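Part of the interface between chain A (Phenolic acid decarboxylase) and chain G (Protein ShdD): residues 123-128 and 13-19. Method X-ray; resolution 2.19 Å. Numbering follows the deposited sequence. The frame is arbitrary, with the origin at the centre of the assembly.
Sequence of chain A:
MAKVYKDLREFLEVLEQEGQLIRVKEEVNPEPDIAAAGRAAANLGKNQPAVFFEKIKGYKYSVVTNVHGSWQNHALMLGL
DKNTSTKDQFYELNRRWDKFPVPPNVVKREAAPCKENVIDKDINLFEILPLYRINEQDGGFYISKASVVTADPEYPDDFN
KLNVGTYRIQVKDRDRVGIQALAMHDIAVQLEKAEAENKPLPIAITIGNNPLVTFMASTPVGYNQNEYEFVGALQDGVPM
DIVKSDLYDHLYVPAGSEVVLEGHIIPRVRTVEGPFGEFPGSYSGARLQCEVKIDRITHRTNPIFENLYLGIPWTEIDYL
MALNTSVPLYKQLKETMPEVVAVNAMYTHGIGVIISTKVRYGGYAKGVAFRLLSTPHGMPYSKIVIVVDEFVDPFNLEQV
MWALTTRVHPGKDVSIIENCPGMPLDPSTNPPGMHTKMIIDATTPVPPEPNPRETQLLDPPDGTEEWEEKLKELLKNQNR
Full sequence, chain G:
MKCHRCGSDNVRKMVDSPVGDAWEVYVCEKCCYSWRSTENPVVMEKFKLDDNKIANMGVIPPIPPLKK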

ATOM      1  N   ILE A 123     -25.048 -26.715 -53.826  1.00 71.36           N
ATOM      2  CA  ILE A 123     -24.738 -25.462 -53.150  1.00 69.45           C
ATOM      3  C   ILE A 123     -23.229 -25.310 -53.022  1.00 68.51           C
ATOM      4  O   ILE A 123     -22.540 -26.192 -52.493  1.00 69.37           O
ATOM      5  CB  ILE A 123     -25.422 -25.408 -51.776  1.00 69.51           C
ATOM      6  N   ASN A 124     -22.709 -24.184 -53.507  1.00 64.04           N
ATOM      7  CA  ASN A 124     -21.279 -23.893 -53.461  1.00 63.00           C
ATOM      8  C   ASN A 124     -21.121 -22.452 -53.000  1.00 60.91           C
ATOM      9  O   ASN A 124     -21.434 -21.522 -53.748  1.00 60.01           O
ATOM     10  CB  ASN A 124     -20.626 -24.112 -54.827  1.00 63.26           C
ATOM     11  CG  ASN A 124     -19.108 -24.068 -54.769  1.00 62.51           C
ATOM     12  OD1 ASN A 124     -18.519 -23.493 -53.853  1.00 61.30           O
ATOM     13  ND2 ASN A 124     -18.466 -24.687 -55.754  1.00 63.25           N
ATOM     14  N   LEU A 125     -20.639 -22.270 -51.767  1.00 62.81           N
ATOM     15  CA  LEU A 125     -20.452 -20.925 -51.235  1.00 60.85           C
ATOM     16  C   LEU A 125     -19.461 -20.123 -52.067  1.00 59.42           C
ATOM     17  O   LEU A 125     -19.588 -18.897 -52.174  1.00 57.93           O
ATOM     18  CB  LEU A 125     -19.982 -20.998 -49.781  1.00 60.76           C
ATOM     19  CG  LEU A 125     -21.012 -21.421 -48.735  1.00 61.91           C
ATOM     20  CD1 LEU A 125     -20.325 -21.795 -47.431  1.00 62.55           C
ATOM     21  CD2 LEU A 125     -22.022 -20.312 -48.509  1.00 60.77           C
ATOM     22  N   PHE A 126     -18.477 -20.792 -52.670  1.00 64.49           N
ATOM     23  CA  PHE A 126     -17.432 -20.081 -53.398  1.00 63.32           C
ATOM     24  C   PHE A 126     -17.958 -19.459 -54.685  1.00 63.29           C
ATOM     25  O   PHE A 126     -17.407 -18.458 -55.156  1.00 62.22           O
ATOM     26  CB  PHE A 126     -16.272 -21.029 -53.698  1.00 64.09           C
ATOM     27  CG  PHE A 126     -15.484 -21.424 -52.483  1.00 63.94           C
ATOM     28  CD1 PHE A 126     -15.919 -22.450 -51.659  1.00 65.44           C
ATOM     29  CD2 PHE A 126     -14.308 -20.769 -52.161  1.00 62.51           C
ATOM     30  CE1 PHE A 126     -15.196 -22.813 -50.540  1.00 65.58           C
ATOM     31  CE2 PHE A 126     -13.579 -21.128 -51.041  1.00 62.42           C
ATOM     32  CZ  PHE A 126     -14.024 -22.152 -50.230  1.00 63.97           C
ATOM     33  N   GLU A 127     -19.017 -20.023 -55.262  1.00 74.52           N
ATOM     34  CA  GLU A 127     -19.621 -19.472 -56.469  1.00 74.77           C
ATOM     35  C   GLU A 127     -20.452 -18.222 -56.196  1.00 73.68           C
ATOM     36  O   GLU A 127     -21.168 -17.760 -57.093  1.00 74.12           O
ATOM     37  CB  GLU A 127     -20.487 -20.531 -57.155  1.00 76.67           C
ATOM     38  N   ILE A 128     -20.380 -17.675 -54.984  1.00 62.42           N
ATOM     39  CA  ILE A 128     -21.122 -16.477 -54.609  1.00 61.35           C
ATOM     40  C   ILE A 128     -20.198 -15.535 -53.853  1.00 59.59           C
ATOM     41  O   ILE A 128     -20.005 -14.381 -54.250  1.00 58.69           O
ATOM     42  CB  ILE A 128     -22.349 -16.826 -53.751  1.00 61.92           C
ATOM     43  CG1 ILE A 128     -23.386 -17.582 -54.576  1.00 63.69           C
ATOM     44  CG2 ILE A 128     -22.956 -15.566 -53.147  1.00 60.70           C
ATOM     45  CD1 ILE A 128     -24.438 -18.213 -53.728  1.00 64.66           C
TER
ATOM     46  N   LYS G  13      -9.339 -32.164 -52.437  1.00 69.14           N
ATOM     47  CA  LYS G  13      -9.690 -30.909 -53.082  1.00 68.97           C
ATOM     48  C   LYS G  13     -11.097 -30.498 -52.672  1.00 66.70           C
ATOM     49  O   LYS G  13     -12.039 -31.292 -52.761  1.00 66.28           O
ATOM     50  CB  LYS G  13      -9.598 -31.046 -54.600  1.00 70.87           C
ATOM     51  CG  LYS G  13     -10.026 -29.811 -55.377  1.00 70.99           C
ATOM     52  CD  LYS G  13     -10.322 -30.206 -56.806  1.00 72.55           C
ATOM     53  CE  LYS G  13      -9.121 -29.944 -57.697  1.00 74.80           C
ATOM     54  NZ  LYS G  13      -9.485 -29.370 -59.018  1.00 76.95           N
ATOM     55  N   MET G  14     -11.239 -29.255 -52.223  1.00 86.84           N
ATOM     56  CA  MET G  14     -12.526 -28.751 -51.761  1.00 83.51           C
ATOM     57  C   MET G  14     -13.313 -28.098 -52.892  1.00 83.06           C
ATOM     58  O   MET G  14     -14.461 -28.474 -53.149  1.00 81.94           O
ATOM     59  CB  MET G  14     -12.304 -27.773 -50.604  1.00 80.78           C
ATOM     60  CG  MET G  14     -13.545 -27.103 -50.054  1.00 76.06           C
ATOM     61  SD  MET G  14     -13.076 -26.156 -48.593  1.00 72.14           S
ATOM     62  CE  MET G  14     -14.602 -25.325 -48.199  1.00 65.92           C
ATOM     63  N   VAL G  15     -12.706 -27.131 -53.584  1.00 78.94           N
ATOM     64  CA  VAL G  15     -13.311 -26.459 -54.729  1.00 79.07           C
ATOM     65  C   VAL G  15     -12.218 -26.130 -55.737  1.00 83.06           C
ATOM     66  O   VAL G  15     -11.022 -26.204 -55.444  1.00 85.11           O
ATOM     67  CB  VAL G  15     -14.058 -25.160 -54.340  1.00 75.08           C
ATOM     68  CG1 VAL G  15     -15.239 -25.451 -53.424  1.00 71.67           C
ATOM     69  CG2 VAL G  15     -13.098 -24.168 -53.698  1.00 74.83           C
ATOM     70  N   ASP G  16     -12.642 -25.763 -56.941  1.00 92.60           N
ATOM     71  CA  ASP G  16     -11.789 -25.122 -57.928  1.00 95.98           C
ATOM     72  C   ASP G  16     -12.115 -23.637 -57.994  1.00 95.17           C
ATOM     73  O   ASP G  16     -13.057 -23.152 -57.361  1.00 91.15           O
ATOM     74  CB  ASP G  16     -11.973 -25.756 -59.309  1.00 97.78           C
ATOM     75  CG  ASP G  16     -11.177 -27.025 -59.478  1.00 99.46           C
ATOM     76  OD1 ASP G  16     -10.066 -26.958 -60.047  1.00101.51           O
ATOM     77  OD2 ASP G  16     -11.661 -28.092 -59.044  1.00 99.87           O
ATOM     78  N   SER G  17     -11.327 -22.914 -58.772  1.00 85.04           N
ATOM     79  CA  SER G  17     -11.668 -21.535 -59.077  1.00 84.85           C
ATOM     80  C   SER G  17     -12.975 -21.515 -59.860  1.00 82.66           C
ATOM     81  O   SER G  17     -13.065 -22.165 -60.912  1.00 84.48           O
ATOM     82  CB  SER G  17     -10.563 -20.863 -59.887  1.00 89.65           C
ATOM     83  OG  SER G  17      -9.292 -21.389 -59.552  1.00 91.98           O
ATOM     84  N   PRO G  18     -14.011 -20.823 -59.381  1.00 65.18           N
ATOM     85  CA  PRO G  18     -15.240 -20.715 -60.184  1.00 68.98           C
ATOM     86  C   PRO G  18     -15.030 -19.978 -61.493  1.00 72.92           C
ATOM     87  O   PRO G  18     -15.764 -20.223 -62.458  1.00 77.73           O
ATOM     88  CB  PRO G  18     -16.205 -19.964 -59.255  1.00 65.58           C
ATOM     89  CG  PRO G  18     -15.638 -20.140 -57.880  1.00 60.53           C
ATOM     90  CD  PRO G  18     -14.156 -20.202 -58.055  1.00 59.84           C
ATOM     91  N   VAL G  19     -14.047 -19.083 -61.556  1.00 83.25           N
ATOM     92  CA  VAL G  19     -13.679 -18.384 -62.780  1.00 87.23           C
ATOM     93  C   VAL G  19     -12.277 -18.832 -63.167  1.00 91.90           C
ATOM     94  O   VAL G  19     -11.314 -18.588 -62.429  1.00 93.48           O
ATOM     95  CB  VAL G  19     -13.742 -16.858 -62.608  1.00 85.90           C
ATOM     96  CG1 VAL G  19     -13.225 -16.163 -63.859  1.00 90.68           C
ATOM     97  CG2 VAL G  19     -15.164 -16.419 -62.295  1.00 83.76           C
TER

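An aromatic side chain can organise a local contact through apolar packing, with no hydrogen bond across it among the modelled atoms, when the partner offers apolar groups over its face and at its edge. The contact between phenolic acid decarboxylase and Protein ShdD illustrates the principle on a small scale. About 260 Å² is buried between the two stretches, summed over both sides, and three residues account for most of it: Phe A126, Val G15 and Pro G18.

Phe A126 covers the largest share. Its CA-to-CB bond points toward chain G, and with chi1 near -70° (m) the ring extends to meet the strand that carries Met G14 and Val G15. These neighbours use the ring differently. Val G15, also directed toward its partner, sets CG2 over one face, 3.7 Å from the centroid of the Phe A126 ring and only 6° off the ring normal. This is nearly ideal CH-pi geometry, with a methyl group seated almost centrally above the pi cloud. The other methyl lies on the same side of the ring, displaced from its centre, with Val G15 CG1 3.5 Å from Phe A126 CD1. Met G14 leaves its backbone sideways, but its chain is extended, with all three chi angles in t, and its end comes nearer. Its terminal methyl CE stops 3.5 Å from Phe A126 CE1, at the edge of the ring and near its plane. The sulfur stands farther off and obliquely, with Met G14 SD 5.4 Å from the centroid of the Phe A126 ring.

Past the strand, Pro G18 extends the contact along the backbone of chain A. Its CG lies 3.7 Å from Phe A126 O and 4.3 Å from Phe A126 CB, so the pyrrolidine ring packs against main chain as well as side chain. The same atom is 4.3 Å from Glu A127 N, and the closest approach of CA atoms between the stretches is that of Glu A127 and Pro G18, at 5.9 Å. The side chain of Glu A127 is not modelled beyond CB.

A polar side chain also makes a bond within its own stretch: Asn A124 OD1 accepts a hydrogen bond from Phe A126 N at 2.9 Å, tying the side chain of one residue to the backbone of the residue that presents the ring. That same oxygen, Asn A124 OD1, lies 3.8 Å from Val G15 CG1, a van der Waals contact. No hydrogen bond joins the two stretches among the modelled atoms; shape and apolar packing dominate.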